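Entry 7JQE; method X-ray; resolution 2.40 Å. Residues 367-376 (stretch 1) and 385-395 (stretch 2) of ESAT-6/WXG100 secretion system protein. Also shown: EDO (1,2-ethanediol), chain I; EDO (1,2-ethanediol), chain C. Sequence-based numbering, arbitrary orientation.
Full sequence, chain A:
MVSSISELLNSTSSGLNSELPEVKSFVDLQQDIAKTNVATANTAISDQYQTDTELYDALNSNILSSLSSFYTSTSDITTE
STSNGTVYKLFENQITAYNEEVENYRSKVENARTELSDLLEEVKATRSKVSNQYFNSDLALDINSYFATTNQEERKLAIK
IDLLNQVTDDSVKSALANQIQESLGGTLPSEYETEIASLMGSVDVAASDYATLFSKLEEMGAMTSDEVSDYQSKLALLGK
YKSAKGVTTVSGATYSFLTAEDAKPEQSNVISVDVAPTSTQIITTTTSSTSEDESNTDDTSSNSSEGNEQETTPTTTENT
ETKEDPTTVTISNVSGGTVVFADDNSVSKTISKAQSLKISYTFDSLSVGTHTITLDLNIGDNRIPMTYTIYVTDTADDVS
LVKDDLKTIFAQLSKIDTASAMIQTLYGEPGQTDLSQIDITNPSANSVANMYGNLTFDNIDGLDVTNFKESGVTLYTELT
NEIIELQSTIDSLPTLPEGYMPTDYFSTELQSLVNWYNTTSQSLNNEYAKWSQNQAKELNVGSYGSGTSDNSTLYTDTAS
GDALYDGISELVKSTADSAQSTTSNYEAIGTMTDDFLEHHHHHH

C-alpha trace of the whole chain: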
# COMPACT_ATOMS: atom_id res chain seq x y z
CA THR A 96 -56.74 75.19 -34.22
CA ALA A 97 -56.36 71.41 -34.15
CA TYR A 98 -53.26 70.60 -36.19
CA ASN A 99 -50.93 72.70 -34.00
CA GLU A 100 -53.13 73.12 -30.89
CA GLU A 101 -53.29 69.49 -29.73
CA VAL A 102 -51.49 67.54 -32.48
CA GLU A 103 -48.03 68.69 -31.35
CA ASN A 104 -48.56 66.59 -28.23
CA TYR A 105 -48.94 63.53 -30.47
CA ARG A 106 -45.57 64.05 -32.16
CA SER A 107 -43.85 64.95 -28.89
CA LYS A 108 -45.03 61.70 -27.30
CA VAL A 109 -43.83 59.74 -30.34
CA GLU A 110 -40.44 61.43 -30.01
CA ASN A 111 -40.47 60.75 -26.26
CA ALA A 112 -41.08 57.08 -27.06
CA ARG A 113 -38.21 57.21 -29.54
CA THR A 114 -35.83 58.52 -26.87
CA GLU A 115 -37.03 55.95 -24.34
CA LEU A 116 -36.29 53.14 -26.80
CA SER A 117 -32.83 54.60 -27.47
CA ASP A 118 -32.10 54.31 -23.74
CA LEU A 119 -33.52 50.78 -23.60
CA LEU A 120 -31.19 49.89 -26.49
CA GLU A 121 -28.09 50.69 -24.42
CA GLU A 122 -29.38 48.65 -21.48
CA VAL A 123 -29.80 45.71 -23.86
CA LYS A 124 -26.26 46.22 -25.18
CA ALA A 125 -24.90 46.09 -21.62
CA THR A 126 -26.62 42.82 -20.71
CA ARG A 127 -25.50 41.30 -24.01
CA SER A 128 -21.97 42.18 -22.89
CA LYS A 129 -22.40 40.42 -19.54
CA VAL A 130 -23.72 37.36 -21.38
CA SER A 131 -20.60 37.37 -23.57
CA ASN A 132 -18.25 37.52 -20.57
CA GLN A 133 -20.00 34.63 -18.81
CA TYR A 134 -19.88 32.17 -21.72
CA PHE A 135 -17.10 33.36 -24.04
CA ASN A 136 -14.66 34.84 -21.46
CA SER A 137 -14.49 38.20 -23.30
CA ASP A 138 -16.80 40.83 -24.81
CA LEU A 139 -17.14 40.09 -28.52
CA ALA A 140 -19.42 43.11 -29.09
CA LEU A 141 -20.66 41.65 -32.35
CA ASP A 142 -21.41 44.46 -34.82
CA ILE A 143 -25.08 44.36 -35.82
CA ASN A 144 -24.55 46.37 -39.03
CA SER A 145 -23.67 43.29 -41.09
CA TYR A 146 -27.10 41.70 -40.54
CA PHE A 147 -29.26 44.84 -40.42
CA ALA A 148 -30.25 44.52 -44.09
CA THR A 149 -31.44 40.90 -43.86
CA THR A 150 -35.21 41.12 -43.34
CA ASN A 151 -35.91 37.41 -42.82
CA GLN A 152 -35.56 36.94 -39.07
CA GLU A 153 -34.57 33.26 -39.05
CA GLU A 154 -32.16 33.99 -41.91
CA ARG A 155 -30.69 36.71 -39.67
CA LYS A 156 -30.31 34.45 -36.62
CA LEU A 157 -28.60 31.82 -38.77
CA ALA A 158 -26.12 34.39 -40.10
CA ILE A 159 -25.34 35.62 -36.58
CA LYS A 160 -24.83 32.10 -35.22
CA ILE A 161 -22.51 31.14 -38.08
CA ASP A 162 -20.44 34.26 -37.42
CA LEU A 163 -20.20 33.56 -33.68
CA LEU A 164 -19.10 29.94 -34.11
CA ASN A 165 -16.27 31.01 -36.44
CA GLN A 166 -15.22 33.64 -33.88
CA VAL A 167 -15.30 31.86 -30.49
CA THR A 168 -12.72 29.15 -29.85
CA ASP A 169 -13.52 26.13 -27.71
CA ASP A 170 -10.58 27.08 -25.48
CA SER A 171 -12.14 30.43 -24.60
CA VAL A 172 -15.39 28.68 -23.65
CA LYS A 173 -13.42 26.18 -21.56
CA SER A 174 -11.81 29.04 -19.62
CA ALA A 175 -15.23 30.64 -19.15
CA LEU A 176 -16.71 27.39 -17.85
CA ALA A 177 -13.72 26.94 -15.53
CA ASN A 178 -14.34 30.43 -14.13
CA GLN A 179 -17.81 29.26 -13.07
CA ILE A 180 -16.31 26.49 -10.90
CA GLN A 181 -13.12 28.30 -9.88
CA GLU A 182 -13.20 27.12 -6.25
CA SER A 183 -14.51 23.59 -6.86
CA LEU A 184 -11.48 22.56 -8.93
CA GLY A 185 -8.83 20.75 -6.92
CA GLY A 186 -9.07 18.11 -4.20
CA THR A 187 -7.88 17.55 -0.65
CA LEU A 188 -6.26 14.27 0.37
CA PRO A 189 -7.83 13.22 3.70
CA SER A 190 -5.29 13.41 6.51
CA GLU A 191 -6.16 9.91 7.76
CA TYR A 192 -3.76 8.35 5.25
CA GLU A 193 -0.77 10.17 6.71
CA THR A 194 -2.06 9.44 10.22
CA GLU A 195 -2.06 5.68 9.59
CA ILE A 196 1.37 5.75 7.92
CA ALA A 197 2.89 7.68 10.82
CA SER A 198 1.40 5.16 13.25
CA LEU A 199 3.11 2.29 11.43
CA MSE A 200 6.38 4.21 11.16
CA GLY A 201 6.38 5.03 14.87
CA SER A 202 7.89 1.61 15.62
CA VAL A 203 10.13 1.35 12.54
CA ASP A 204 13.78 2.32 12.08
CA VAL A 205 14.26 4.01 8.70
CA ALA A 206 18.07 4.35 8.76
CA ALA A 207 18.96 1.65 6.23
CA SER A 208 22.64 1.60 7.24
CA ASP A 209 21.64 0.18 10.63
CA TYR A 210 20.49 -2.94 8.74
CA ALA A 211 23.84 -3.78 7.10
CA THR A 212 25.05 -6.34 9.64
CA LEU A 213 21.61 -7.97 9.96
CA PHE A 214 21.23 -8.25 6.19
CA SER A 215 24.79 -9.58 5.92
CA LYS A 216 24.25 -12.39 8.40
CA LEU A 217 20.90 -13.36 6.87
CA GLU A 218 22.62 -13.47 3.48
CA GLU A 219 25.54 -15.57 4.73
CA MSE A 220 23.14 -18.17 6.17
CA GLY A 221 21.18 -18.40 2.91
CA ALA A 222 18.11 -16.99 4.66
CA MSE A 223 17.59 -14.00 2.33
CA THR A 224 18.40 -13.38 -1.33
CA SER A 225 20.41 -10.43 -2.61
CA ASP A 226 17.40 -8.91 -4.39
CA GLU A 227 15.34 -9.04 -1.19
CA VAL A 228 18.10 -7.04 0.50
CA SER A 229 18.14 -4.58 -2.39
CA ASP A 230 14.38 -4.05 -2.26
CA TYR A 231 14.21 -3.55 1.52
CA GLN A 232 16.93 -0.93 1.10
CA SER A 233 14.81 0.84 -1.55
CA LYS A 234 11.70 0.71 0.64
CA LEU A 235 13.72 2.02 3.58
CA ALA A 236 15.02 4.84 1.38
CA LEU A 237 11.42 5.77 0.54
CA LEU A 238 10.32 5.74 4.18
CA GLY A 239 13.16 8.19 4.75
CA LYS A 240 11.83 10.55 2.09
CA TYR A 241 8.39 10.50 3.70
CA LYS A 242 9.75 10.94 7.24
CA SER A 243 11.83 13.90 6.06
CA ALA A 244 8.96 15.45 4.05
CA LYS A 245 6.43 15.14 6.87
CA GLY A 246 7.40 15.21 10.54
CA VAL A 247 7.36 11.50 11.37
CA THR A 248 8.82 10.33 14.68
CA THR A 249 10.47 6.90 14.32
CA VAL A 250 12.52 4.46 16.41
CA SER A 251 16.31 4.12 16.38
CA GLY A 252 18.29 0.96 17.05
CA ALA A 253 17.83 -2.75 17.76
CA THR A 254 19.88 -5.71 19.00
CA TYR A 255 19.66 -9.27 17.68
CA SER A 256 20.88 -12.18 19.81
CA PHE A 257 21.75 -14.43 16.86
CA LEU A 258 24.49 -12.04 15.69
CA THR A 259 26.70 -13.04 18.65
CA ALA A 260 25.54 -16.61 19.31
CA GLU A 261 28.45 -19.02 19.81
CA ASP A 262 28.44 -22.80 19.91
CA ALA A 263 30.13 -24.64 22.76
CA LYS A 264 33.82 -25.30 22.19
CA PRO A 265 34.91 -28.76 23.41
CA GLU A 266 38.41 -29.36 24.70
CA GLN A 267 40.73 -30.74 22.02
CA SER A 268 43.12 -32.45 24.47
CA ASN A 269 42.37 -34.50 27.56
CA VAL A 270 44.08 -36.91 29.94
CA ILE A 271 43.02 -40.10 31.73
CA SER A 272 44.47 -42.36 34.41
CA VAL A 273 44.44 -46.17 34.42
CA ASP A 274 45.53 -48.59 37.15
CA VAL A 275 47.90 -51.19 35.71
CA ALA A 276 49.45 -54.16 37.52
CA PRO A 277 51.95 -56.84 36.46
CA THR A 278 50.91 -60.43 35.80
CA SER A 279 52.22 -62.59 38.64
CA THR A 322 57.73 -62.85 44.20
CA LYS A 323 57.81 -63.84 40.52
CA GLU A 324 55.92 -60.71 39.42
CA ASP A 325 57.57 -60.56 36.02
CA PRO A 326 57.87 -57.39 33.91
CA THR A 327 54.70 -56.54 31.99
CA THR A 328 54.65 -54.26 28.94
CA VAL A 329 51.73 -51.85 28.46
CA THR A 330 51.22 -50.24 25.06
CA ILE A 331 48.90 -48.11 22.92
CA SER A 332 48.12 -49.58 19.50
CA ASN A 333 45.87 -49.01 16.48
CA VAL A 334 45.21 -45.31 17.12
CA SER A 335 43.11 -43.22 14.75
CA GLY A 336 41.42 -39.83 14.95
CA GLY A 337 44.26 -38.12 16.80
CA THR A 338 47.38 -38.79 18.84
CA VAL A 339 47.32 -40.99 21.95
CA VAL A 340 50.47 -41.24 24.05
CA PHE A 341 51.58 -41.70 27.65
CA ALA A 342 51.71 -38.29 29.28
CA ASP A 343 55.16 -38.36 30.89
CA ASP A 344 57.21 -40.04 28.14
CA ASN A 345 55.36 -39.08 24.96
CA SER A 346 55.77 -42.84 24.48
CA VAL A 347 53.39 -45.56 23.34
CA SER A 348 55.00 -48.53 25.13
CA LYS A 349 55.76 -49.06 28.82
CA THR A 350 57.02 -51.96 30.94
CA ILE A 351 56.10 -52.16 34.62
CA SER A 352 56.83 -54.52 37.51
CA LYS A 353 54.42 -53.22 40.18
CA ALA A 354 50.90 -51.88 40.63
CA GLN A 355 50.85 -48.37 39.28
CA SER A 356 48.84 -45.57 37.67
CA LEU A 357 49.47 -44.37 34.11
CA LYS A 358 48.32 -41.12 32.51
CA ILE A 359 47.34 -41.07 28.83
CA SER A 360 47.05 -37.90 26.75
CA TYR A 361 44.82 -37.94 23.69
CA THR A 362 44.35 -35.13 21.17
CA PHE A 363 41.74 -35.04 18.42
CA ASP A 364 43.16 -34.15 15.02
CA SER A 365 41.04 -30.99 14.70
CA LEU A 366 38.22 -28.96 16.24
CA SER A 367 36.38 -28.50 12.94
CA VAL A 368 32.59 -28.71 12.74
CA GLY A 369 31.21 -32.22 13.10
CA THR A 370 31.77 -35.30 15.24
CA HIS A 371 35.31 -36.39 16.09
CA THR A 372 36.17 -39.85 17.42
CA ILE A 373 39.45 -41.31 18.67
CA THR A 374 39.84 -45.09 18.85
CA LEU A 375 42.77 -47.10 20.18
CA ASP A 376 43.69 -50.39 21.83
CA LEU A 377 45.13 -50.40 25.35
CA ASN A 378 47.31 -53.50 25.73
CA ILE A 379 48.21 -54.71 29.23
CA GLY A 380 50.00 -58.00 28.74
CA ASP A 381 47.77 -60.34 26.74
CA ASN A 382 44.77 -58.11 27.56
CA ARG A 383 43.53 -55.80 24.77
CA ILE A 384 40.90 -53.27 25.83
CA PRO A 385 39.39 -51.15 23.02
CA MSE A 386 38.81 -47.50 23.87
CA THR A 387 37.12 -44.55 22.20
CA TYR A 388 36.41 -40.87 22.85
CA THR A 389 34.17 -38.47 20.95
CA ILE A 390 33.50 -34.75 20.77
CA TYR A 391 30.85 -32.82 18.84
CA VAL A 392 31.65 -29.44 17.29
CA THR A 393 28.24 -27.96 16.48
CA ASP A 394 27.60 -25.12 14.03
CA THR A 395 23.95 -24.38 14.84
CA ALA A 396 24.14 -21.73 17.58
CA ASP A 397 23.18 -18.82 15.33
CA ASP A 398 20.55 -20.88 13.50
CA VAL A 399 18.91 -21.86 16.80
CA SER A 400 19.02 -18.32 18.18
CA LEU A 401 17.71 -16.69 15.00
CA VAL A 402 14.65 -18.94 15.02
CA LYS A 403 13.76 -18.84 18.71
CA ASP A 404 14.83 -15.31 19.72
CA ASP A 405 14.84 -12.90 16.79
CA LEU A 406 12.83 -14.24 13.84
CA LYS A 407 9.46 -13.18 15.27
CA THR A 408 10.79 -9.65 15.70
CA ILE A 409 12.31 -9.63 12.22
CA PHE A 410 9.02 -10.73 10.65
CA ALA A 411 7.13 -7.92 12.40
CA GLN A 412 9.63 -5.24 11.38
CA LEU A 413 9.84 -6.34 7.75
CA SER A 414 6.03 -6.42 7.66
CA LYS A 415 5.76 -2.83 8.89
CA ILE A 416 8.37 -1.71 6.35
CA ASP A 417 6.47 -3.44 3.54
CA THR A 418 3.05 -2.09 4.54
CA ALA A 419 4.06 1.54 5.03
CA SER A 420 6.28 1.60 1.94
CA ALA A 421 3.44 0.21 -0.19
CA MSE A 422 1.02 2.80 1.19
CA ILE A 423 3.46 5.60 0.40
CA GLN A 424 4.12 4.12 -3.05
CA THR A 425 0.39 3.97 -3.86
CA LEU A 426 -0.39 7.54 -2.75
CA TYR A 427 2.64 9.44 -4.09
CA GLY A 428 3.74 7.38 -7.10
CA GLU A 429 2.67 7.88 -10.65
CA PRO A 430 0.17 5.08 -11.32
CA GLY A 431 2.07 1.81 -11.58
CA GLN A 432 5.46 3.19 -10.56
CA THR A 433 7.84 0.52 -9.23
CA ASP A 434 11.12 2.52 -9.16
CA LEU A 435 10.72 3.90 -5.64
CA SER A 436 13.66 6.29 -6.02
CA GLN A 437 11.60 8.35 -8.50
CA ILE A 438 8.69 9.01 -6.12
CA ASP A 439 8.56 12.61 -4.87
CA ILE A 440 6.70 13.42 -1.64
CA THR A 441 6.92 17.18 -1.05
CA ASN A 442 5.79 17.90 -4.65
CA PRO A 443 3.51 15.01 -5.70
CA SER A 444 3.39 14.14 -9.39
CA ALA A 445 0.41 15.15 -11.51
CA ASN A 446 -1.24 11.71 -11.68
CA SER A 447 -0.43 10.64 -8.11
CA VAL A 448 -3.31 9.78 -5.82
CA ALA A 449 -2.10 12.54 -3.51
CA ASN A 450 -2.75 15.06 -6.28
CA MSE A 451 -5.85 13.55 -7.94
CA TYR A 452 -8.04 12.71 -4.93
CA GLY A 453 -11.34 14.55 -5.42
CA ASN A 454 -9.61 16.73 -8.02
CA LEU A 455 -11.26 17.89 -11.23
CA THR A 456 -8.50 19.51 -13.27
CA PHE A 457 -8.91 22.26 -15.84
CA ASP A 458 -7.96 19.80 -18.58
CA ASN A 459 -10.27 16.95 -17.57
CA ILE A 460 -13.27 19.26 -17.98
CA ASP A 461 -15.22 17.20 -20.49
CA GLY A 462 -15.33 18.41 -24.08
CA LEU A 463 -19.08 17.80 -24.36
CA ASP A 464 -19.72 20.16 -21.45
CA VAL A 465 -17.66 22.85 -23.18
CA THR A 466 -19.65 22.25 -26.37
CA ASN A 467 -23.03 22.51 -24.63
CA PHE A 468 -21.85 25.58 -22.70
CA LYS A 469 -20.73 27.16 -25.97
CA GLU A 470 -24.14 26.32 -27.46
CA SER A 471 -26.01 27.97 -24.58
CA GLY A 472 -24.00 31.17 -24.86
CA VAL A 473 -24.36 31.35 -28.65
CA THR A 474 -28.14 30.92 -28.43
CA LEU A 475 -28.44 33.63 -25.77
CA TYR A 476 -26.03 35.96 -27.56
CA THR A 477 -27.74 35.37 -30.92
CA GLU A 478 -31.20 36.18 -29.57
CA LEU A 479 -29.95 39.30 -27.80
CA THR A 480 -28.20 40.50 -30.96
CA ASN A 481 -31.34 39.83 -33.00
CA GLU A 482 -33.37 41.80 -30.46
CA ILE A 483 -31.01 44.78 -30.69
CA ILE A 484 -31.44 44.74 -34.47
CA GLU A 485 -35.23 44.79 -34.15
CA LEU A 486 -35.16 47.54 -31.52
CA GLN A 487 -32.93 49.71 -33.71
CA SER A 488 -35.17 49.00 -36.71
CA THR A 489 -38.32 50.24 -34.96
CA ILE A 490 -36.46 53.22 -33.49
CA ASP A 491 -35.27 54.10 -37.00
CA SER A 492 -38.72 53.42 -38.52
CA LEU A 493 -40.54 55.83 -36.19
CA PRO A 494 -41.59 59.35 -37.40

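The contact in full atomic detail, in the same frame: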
# COMPACT_ATOMS: atom_id res chain seq x y z
N SER A 367 37.30 -28.94 13.97
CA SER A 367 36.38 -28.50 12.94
C SER A 367 34.96 -28.99 13.23
O SER A 367 34.73 -29.86 14.07
CB SER A 367 36.84 -29.00 11.56
OG SER A 367 36.91 -30.42 11.54
N VAL A 368 34.00 -28.40 12.51
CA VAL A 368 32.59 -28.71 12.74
C VAL A 368 32.31 -30.16 12.40
O VAL A 368 32.79 -30.69 11.39
CB VAL A 368 31.70 -27.76 11.91
CG1 VAL A 368 30.23 -28.08 12.13
CG2 VAL A 368 32.00 -26.31 12.25
N GLY A 369 31.54 -30.82 13.26
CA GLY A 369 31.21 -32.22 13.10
C GLY A 369 31.65 -33.05 14.30
O GLY A 369 32.16 -32.53 15.30
N THR A 370 31.44 -34.35 14.18
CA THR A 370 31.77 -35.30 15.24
C THR A 370 33.17 -35.84 15.04
O THR A 370 33.53 -36.24 13.92
CB THR A 370 30.76 -36.45 15.28
OG1 THR A 370 29.45 -35.95 15.56
CG2 THR A 370 31.15 -37.45 16.36
N HIS A 371 33.96 -35.85 16.11
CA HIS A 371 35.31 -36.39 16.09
C HIS A 371 35.41 -37.55 17.06
O HIS A 371 34.90 -37.47 18.19
CB HIS A 371 36.34 -35.31 16.45
CG HIS A 371 36.36 -34.16 15.49
ND1 HIS A 371 37.23 -34.10 14.42
CD2 HIS A 371 35.61 -33.04 15.44
CE1 HIS A 371 37.01 -32.98 13.75
NE2 HIS A 371 36.04 -32.32 14.35
N THR A 372 36.05 -38.64 16.62
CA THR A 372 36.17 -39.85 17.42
C THR A 372 37.60 -40.37 17.37
O THR A 372 38.17 -40.53 16.28
CB THR A 372 35.21 -40.94 16.94
OG1 THR A 372 33.87 -40.61 17.33
CG2 THR A 372 35.58 -42.28 17.55
N ILE A 373 38.16 -40.64 18.54
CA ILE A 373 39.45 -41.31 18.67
C ILE A 373 39.20 -42.75 19.10
O ILE A 373 38.39 -43.00 20.00
CB ILE A 373 40.35 -40.60 19.70
CG1 ILE A 373 40.82 -39.24 19.17
CG2 ILE A 373 41.54 -41.47 20.06
CD1 ILE A 373 41.72 -38.50 20.14
N THR A 374 39.88 -43.69 18.45
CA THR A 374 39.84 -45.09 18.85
C THR A 374 41.26 -45.63 18.97
O THR A 374 42.13 -45.32 18.15
CB THR A 374 39.06 -45.97 17.85
OG1 THR A 374 39.73 -45.97 16.58
CG2 THR A 374 37.64 -45.46 17.68
N LEU A 375 41.49 -46.44 20.00
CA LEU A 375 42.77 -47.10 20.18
C LEU A 375 42.55 -48.42 20.90
O LEU A 375 41.44 -48.74 21.34
CB LEU A 375 43.75 -46.24 20.98
CG LEU A 375 43.32 -45.95 22.42
CD1 LEU A 375 44.48 -46.12 23.38
CD2 LEU A 375 42.73 -44.55 22.52
N ASP A 376 43.63 -49.19 21.01
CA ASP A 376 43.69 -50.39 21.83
C ASP A 376 44.68 -50.16 22.96
O ASP A 376 45.82 -49.75 22.72
CB ASP A 376 44.10 -51.62 21.00
CG ASP A 376 42.93 -52.23 20.25
OD1 ASP A 376 41.77 -52.02 20.67
OD2 ASP A 376 43.17 -52.92 19.23
N PRO A 385 39.65 -52.24 23.96
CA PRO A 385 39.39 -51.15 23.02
C PRO A 385 38.87 -49.92 23.75
O PRO A 385 38.11 -50.03 24.71
CB PRO A 385 38.33 -51.74 22.09
CG PRO A 385 37.59 -52.69 22.96
CD PRO A 385 38.63 -53.29 23.89
N MSE A 386 39.28 -48.75 23.27
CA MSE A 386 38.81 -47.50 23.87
C MSE A 386 38.52 -46.44 22.83
O MSE A 386 39.14 -46.41 21.76
CB MSE A 386 39.84 -46.99 24.88
CG MSE A 386 40.23 -48.05 25.89
SE MSE A 386 40.99 -47.33 27.53
CE MSE A 386 42.69 -46.64 26.85
N THR A 387 37.57 -45.56 23.14
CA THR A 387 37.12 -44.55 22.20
C THR A 387 36.68 -43.31 22.95
O THR A 387 36.18 -43.39 24.08
CB THR A 387 35.96 -45.08 21.34
OG1 THR A 387 35.51 -44.05 20.45
CG2 THR A 387 34.80 -45.52 22.23
N TYR A 388 36.87 -42.15 22.32
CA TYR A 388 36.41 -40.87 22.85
C TYR A 388 35.88 -40.04 21.70
O TYR A 388 36.37 -40.12 20.57
CB TYR A 388 37.54 -40.13 23.58
CG TYR A 388 38.24 -40.98 24.60
CD1 TYR A 388 37.68 -41.20 25.85
CD2 TYR A 388 39.45 -41.59 24.30
CE1 TYR A 388 38.31 -41.99 26.78
CE2 TYR A 388 40.09 -42.39 25.23
CZ TYR A 388 39.51 -42.58 26.47
OH TYR A 388 40.14 -43.37 27.40
N THR A 389 34.86 -39.24 21.99
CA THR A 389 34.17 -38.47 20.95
C THR A 389 33.89 -37.06 21.45
O THR A 389 33.63 -36.85 22.63
CB THR A 389 32.86 -39.14 20.54
OG1 THR A 389 33.12 -40.45 20.03
CG2 THR A 389 32.17 -38.32 19.46
N ILE A 390 33.95 -36.11 20.52
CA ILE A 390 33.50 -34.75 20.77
C ILE A 390 32.69 -34.27 19.58
O ILE A 390 32.86 -34.74 18.45
CB ILE A 390 34.67 -33.78 21.06
CG1 ILE A 390 35.68 -33.79 19.91
CG2 ILE A 390 35.34 -34.14 22.38
CD1 ILE A 390 36.59 -32.58 19.90
N TYR A 391 31.80 -33.32 19.83
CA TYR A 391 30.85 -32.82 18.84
C TYR A 391 31.05 -31.32 18.72
O TYR A 391 30.79 -30.58 19.68
CB TYR A 391 29.42 -33.17 19.25
CG TYR A 391 29.15 -32.88 20.71
CD1 TYR A 391 28.60 -31.66 21.12
CD2 TYR A 391 29.47 -33.81 21.70
CE1 TYR A 391 28.36 -31.39 22.46
CE2 TYR A 391 29.23 -33.55 23.04
CZ TYR A 391 28.68 -32.34 23.41
OH TYR A 391 28.45 -32.07 24.74
N VAL A 392 31.53 -30.86 17.57
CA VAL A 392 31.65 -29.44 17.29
C VAL A 392 30.41 -29.04 16.49
O VAL A 392 30.29 -29.39 15.31
CB VAL A 392 32.93 -29.11 16.53
CG1 VAL A 392 33.07 -27.60 16.38
CG2 VAL A 392 34.14 -29.69 17.24
N THR A 393 29.48 -28.35 17.13
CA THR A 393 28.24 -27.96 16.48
C THR A 393 28.38 -26.58 15.85
O THR A 393 29.20 -25.76 16.27
CB THR A 393 27.08 -27.96 17.48
OG1 THR A 393 27.22 -26.87 18.39
CG2 THR A 393 27.06 -29.27 18.26
N ASP A 394 27.56 -26.35 14.82
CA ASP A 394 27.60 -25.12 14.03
C ASP A 394 26.23 -24.45 13.97
O ASP A 394 25.97 -23.67 13.05
CB ASP A 394 28.09 -25.42 12.61
CG ASP A 394 28.75 -24.23 11.96
OD1 ASP A 394 28.77 -23.15 12.58
OD2 ASP A 394 29.26 -24.39 10.83
N THR A 395 25.36 -24.74 14.93
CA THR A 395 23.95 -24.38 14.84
C THR A 395 23.53 -23.36 15.90
O THR A 395 22.33 -23.18 16.14
CB THR A 395 23.09 -25.63 14.96
OG1 THR A 395 23.34 -26.26 16.22
CG2 THR A 395 23.42 -26.61 13.84
C1 EDO I . 33.67 -39.14 25.71
O1 EDO I . 33.91 -40.28 24.88
C2 EDO I . 34.79 -38.12 25.52
O2 EDO I . 34.40 -36.86 26.08
C1 EDO C . 26.39 -21.28 10.53
O1 EDO C . 25.39 -21.70 11.46
C2 EDO C . 25.92 -21.53 9.10
O2 EDO C . 24.66 -20.87 8.88

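Residues 369-376 and 385-392 are the parts, within these stretches, of two neighbouring antiparallel β-strands whose axes approach to 4.5 Å and whose N-to-C directions differ by 167°; the first strand runs on beyond Asp376 and the second begins before Pro385. The register runs without a bulge from Gly369 opposite Val392 to Asp376 opposite Pro385, so that the sum of the paired residue numbers is constant. Hydrogen-bonded and non-hydrogen-bonded pairs alternate along this ladder. In the former, Gly369, His371, Ile373 and Leu375 each exchange two backbone hydrogen bonds with Val392, Ile390, Tyr388 and Met386, respectively. At one end Gly369 N donates to Val392 O (2.8 Å) and Val392 N to Gly369 O (2.9 Å); towards Asp376, Leu375 N donates to Met386 O and Met386 N to Leu375 O, both at 2.9 Å. The N-H...O angles of all eight bonds lie between 154° and 175°, as expected for amides and carbonyls directed across a regular ladder.

At the intervening pairs the chains draw closer, with CA atoms 4.3 Å apart for both Thr372-Thr389 and Thr374-Thr387. Here CA-H groups approach carbonyl oxygens that already accept an amide proton: Thr389 CA lies 3.0 Å from His371 O, and Thr387 CA lies 3.0 Å from Ile373 O. Gly369 adopts phi/psi of 121/-177, at which a CB would be jammed against the carbonyl oxygen of Val368; the backbone conformation alone therefore calls for glycine at the start of the strand.

The strand alternation sorts the side chains onto two faces. One carries Thr370, Thr372, Thr374 and Asp376 together with Pro385, Thr387, Thr389 and Tyr391, and its cross-strand chemistry is largely that of hydroxyl groups. Thr372 OG1 and Thr389 OG1 are hydrogen-bonded at 2.8 Å across a non-hydrogen-bonded pair, with both residues in the m rotamer; either hydroxyl could be the donor. Thr387, in the t rotamer, instead directs its hydroxyl to the neighbouring main chain, OG1 donating to Ile373 O at 3.1 Å. Methyl groups fill space beside these polar contacts, with Thr370 CG2 3.4 Å from Thr389 CG2.

The opposite face is more apolar. Leu375 CD1 meets CE of the selenomethionine Met386 at 3.9 Å, while Leu375 CD2 lies at the edge of the Tyr388 ring, 4.4 Å from CE2. Further along, His371 CB packs 3.8 Å from Ile390 CG1, and His371 CD2 comes within 4.1 Å of Val392 CG2. The imidazole also has a polar role within its own stretch: His371 NE2 donates to Ser367 O at 2.8 Å, tying the loop before Gly369 back to the strand.

Beyond the ladder, Val368 CG2 lies 4.5 Å from Val392 CG1, a loose apolar contact, and Val368 CG1 lies 3.4 Å from the aliphatic CB of Asp394. On the ligand side, Thr389 N donates to O1 of the chain I 1,2-ethanediol at 3.2 Å; this molecule, probably from the crystallisation liquor, takes up an amide that has no partner in the 369-376 strand.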